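Local atomic coordinates of mandelate racemase/muconate lactonizing protein (Thermobispora bispora, PDB entry 3VC5), a protein that probably catalyses the magnesium-dependent dehydration of D-glucarate to 5-dehydro-4-deoxy-D-glucarate, as a member of the mandelate racemase/muconate lactonizing enzyme family. Residues A[166-171]-A[194-199]. Numbering follows the deposited sequence.
Sequences AYLFYK and AQARLL
Leu-168 and Gln-195 pass alongside each other in opposite directions where strand 166-169 is overlain by helix 194-199, and around this pair a beta-alpha-beta unit shows how an outer helix packs on its barrel strand. The close-packed part joins Leu-168, Ala-196 and Leu-199 with the side chain of Gln-195, which runs past Leu-168 to the strand backbone. Leu-168 has CG beside its backbone N (chi1 -48°), a turn that carries both methyls to the helix although the residue leaves the strand obliquely. One methyl, CD1, meets CB of Ala-196 at 3.8 Å; the other, CD2, lies 3.9 Å from CD2 of Leu-199, one helical turn beyond Gln-195. That same Leu-199 methyl also reaches the carbonyl O of Tyr-167, an oxygen hydrogen-bonded to Trp-370.

Gln-195 spans the gap with an extended chain, CG anti to the backbone N (chi1 -173°), bringing its amide beside the backbone N and O of Phe-169. Further along, the fit is looser: Lys-171 adds little buried area, and its aliphatic part passes beside the end of Gln-195. Bends at chi3 and chi4 accompany an ammonium group directed elsewhere, to a salt bridge with Asp-181 and a hydrogen bond to the Gly-184 carbonyl. The far side of the helix, with Ala-194 and Arg-197, faces solvent.

Tyr-167 points away from the helix, its hydroxyl hydrogen-bonded to Lys-209 and to Lys-211, the predicted proton acceptor, so the strand separates this layer from the probable active site. The axes of strand 166-169 and helix 194-199 come within 8.9 Å and run roughly antiparallel (149°), as the helix returns before strand 208-211 in the beta-alpha-beta crossover of the family's modified TIM barrel. Strand 208-211 pairs in parallel with strand 161-169, and Leu-227 of helix 217-230 touches both Leu-168 and Ala-196, extending the layer to the next barrel helix.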
loop_
_atom_site.group_PDB
_atom_site.type_symbol
_atom_site.label_atom_id
_atom_site.label_comp_id
_atom_site.label_asym_id
_atom_site.label_seq_id
_atom_site.Cartn_x
_atom_site.Cartn_y
_atom_site.Cartn_z
ATOM N N ALA A 166 22.509 16.428 4.096
ATOM C CA ALA A 166 23.550 16.610 5.084
ATOM C C ALA A 166 22.869 16.851 6.430
ATOM O O ALA A 166 22.175 17.866 6.594
ATOM C CB ALA A 166 24.403 17.838 4.711
ATOM N N TYR A 167 23.078 15.940 7.375
ATOM C CA TYR A 167 22.400 15.987 8.681
ATOM C C TYR A 167 23.330 16.716 9.655
ATOM O O TYR A 167 24.235 16.129 10.231
ATOM C CB TYR A 167 22.083 14.585 9.200
ATOM C CG TYR A 167 20.849 14.523 10.093
ATOM C CD1 TYR A 167 20.467 15.602 10.894
ATOM C CD2 TYR A 167 20.089 13.349 10.157
ATOM C CE1 TYR A 167 19.326 15.534 11.696
ATOM C CE2 TYR A 167 18.929 13.275 10.964
ATOM C CZ TYR A 167 18.569 14.352 11.737
ATOM O OH TYR A 167 17.402 14.324 12.530
ATOM N N LEU A 168 23.133 18.024 9.778
ATOM C CA LEU A 168 23.981 18.838 10.630
ATOM C C LEU A 168 23.451 18.869 12.064
ATOM O O LEU A 168 22.207 18.916 12.321
ATOM C CB LEU A 168 24.069 20.267 10.089
ATOM C CG LEU A 168 24.364 20.469 8.596
ATOM C CD1 LEU A 168 24.476 21.969 8.246
ATOM C CD2 LEU A 168 25.666 19.732 8.191
ATOM N N PHE A 169 24.401 18.918 12.989
ATOM C CA PHE A 169 24.113 19.002 14.405
ATOM C C PHE A 169 25.024 20.008 15.050
ATOM O O PHE A 169 26.217 20.053 14.737
ATOM C CB PHE A 169 24.434 17.687 15.107
ATOM C CG PHE A 169 23.461 16.559 14.814
ATOM C CD1 PHE A 169 23.554 15.819 13.643
ATOM C CD2 PHE A 169 22.474 16.229 15.739
ATOM C CE1 PHE A 169 22.663 14.746 13.384
ATOM C CE2 PHE A 169 21.559 15.167 15.487
ATOM C CZ PHE A 169 21.649 14.440 14.318
ATOM N N TYR A 170 24.494 20.746 16.016
ATOM C CA TYR A 170 25.366 21.368 16.996
ATOM C C TYR A 170 26.044 20.244 17.775
ATOM O O TYR A 170 25.432 19.205 18.037
ATOM C CB TYR A 170 24.576 22.274 17.933
ATOM C CG TYR A 170 23.920 23.442 17.255
ATOM C CD1 TYR A 170 24.658 24.586 16.918
ATOM C CD2 TYR A 170 22.554 23.443 17.004
ATOM C CE1 TYR A 170 24.054 25.670 16.319
ATOM C CE2 TYR A 170 21.935 24.538 16.415
ATOM C CZ TYR A 170 22.693 25.653 16.079
ATOM O OH TYR A 170 22.086 26.747 15.496
ATOM N N LYS A 171 27.334 20.398 18.059
ATOM C CA LYS A 171 28.046 19.366 18.798
ATOM C C LYS A 171 29.239 19.900 19.556
ATOM O O LYS A 171 29.825 20.914 19.170
ATOM C CB LYS A 171 28.501 18.256 17.841
ATOM C CG LYS A 171 29.541 18.744 16.797
ATOM C CD LYS A 171 29.949 17.636 15.809
ATOM C CE LYS A 171 30.734 16.494 16.491
ATOM N NZ LYS A 171 32.069 16.948 17.081
ATOM N N ALA A 194 30.752 25.618 8.804
ATOM C CA ALA A 194 31.999 24.883 8.565
ATOM C C ALA A 194 31.721 23.377 8.488
ATOM O O ALA A 194 32.298 22.668 7.648
ATOM C CB ALA A 194 33.029 25.179 9.641
ATOM N N GLN A 195 30.843 22.900 9.377
ATOM C CA GLN A 195 30.464 21.491 9.391
ATOM C C GLN A 195 29.797 21.099 8.063
ATOM O O GLN A 195 30.078 20.030 7.496
ATOM C CB GLN A 195 29.524 21.216 10.567
ATOM C CG GLN A 195 29.178 19.735 10.790
ATOM C CD GLN A 195 28.142 19.616 11.878
ATOM O OE1 GLN A 195 28.434 19.829 13.066
ATOM N NE2 GLN A 195 26.925 19.348 11.486
ATOM N N ALA A 196 28.892 21.950 7.586
ATOM C CA ALA A 196 28.276 21.775 6.274
ATOM C C ALA A 196 29.330 21.645 5.148
ATOM O O ALA A 196 29.217 20.767 4.283
ATOM C CB ALA A 196 27.334 22.934 5.975
ATOM N N ARG A 197 30.315 22.545 5.133
ATOM C CA ARG A 197 31.367 22.497 4.106
ATOM C C ARG A 197 32.083 21.155 4.149
ATOM O O ARG A 197 32.396 20.565 3.109
ATOM C CB ARG A 197 32.382 23.621 4.302
ATOM C CG ARG A 197 31.845 25.002 3.985
ATOM C CD ARG A 197 32.978 26.007 3.857
ATOM N NE ARG A 197 32.462 27.363 4.028
ATOM C CZ ARG A 197 31.786 28.023 3.091
ATOM N NH1 ARG A 197 31.542 27.442 1.918
ATOM N NH2 ARG A 197 31.345 29.256 3.326
ATOM N N LEU A 198 32.354 20.691 5.363
ATOM C CA LEU A 198 33.040 19.426 5.563
ATOM C C LEU A 198 32.196 18.257 5.001
ATOM O O LEU A 198 32.672 17.502 4.150
ATOM C CB LEU A 198 33.356 19.242 7.051
ATOM C CG LEU A 198 34.240 18.090 7.540
ATOM C CD1 LEU A 198 34.598 18.259 9.009
ATOM C CD2 LEU A 198 33.567 16.764 7.320
ATOM N N LEU A 199 30.942 18.127 5.447
ATOM C CA LEU A 199 30.105 17.013 5.000
ATOM C C LEU A 199 29.793 17.086 3.508
ATOM O O LEU A 199 29.790 16.063 2.825
ATOM C CB LEU A 199 28.783 16.964 5.790
ATOM C CG LEU A 199 28.751 16.120 7.076
ATOM C CD1 LEU A 199 29.907 16.407 7.988
ATOM C CD2 LEU A 199 27.404 16.273 7.813
#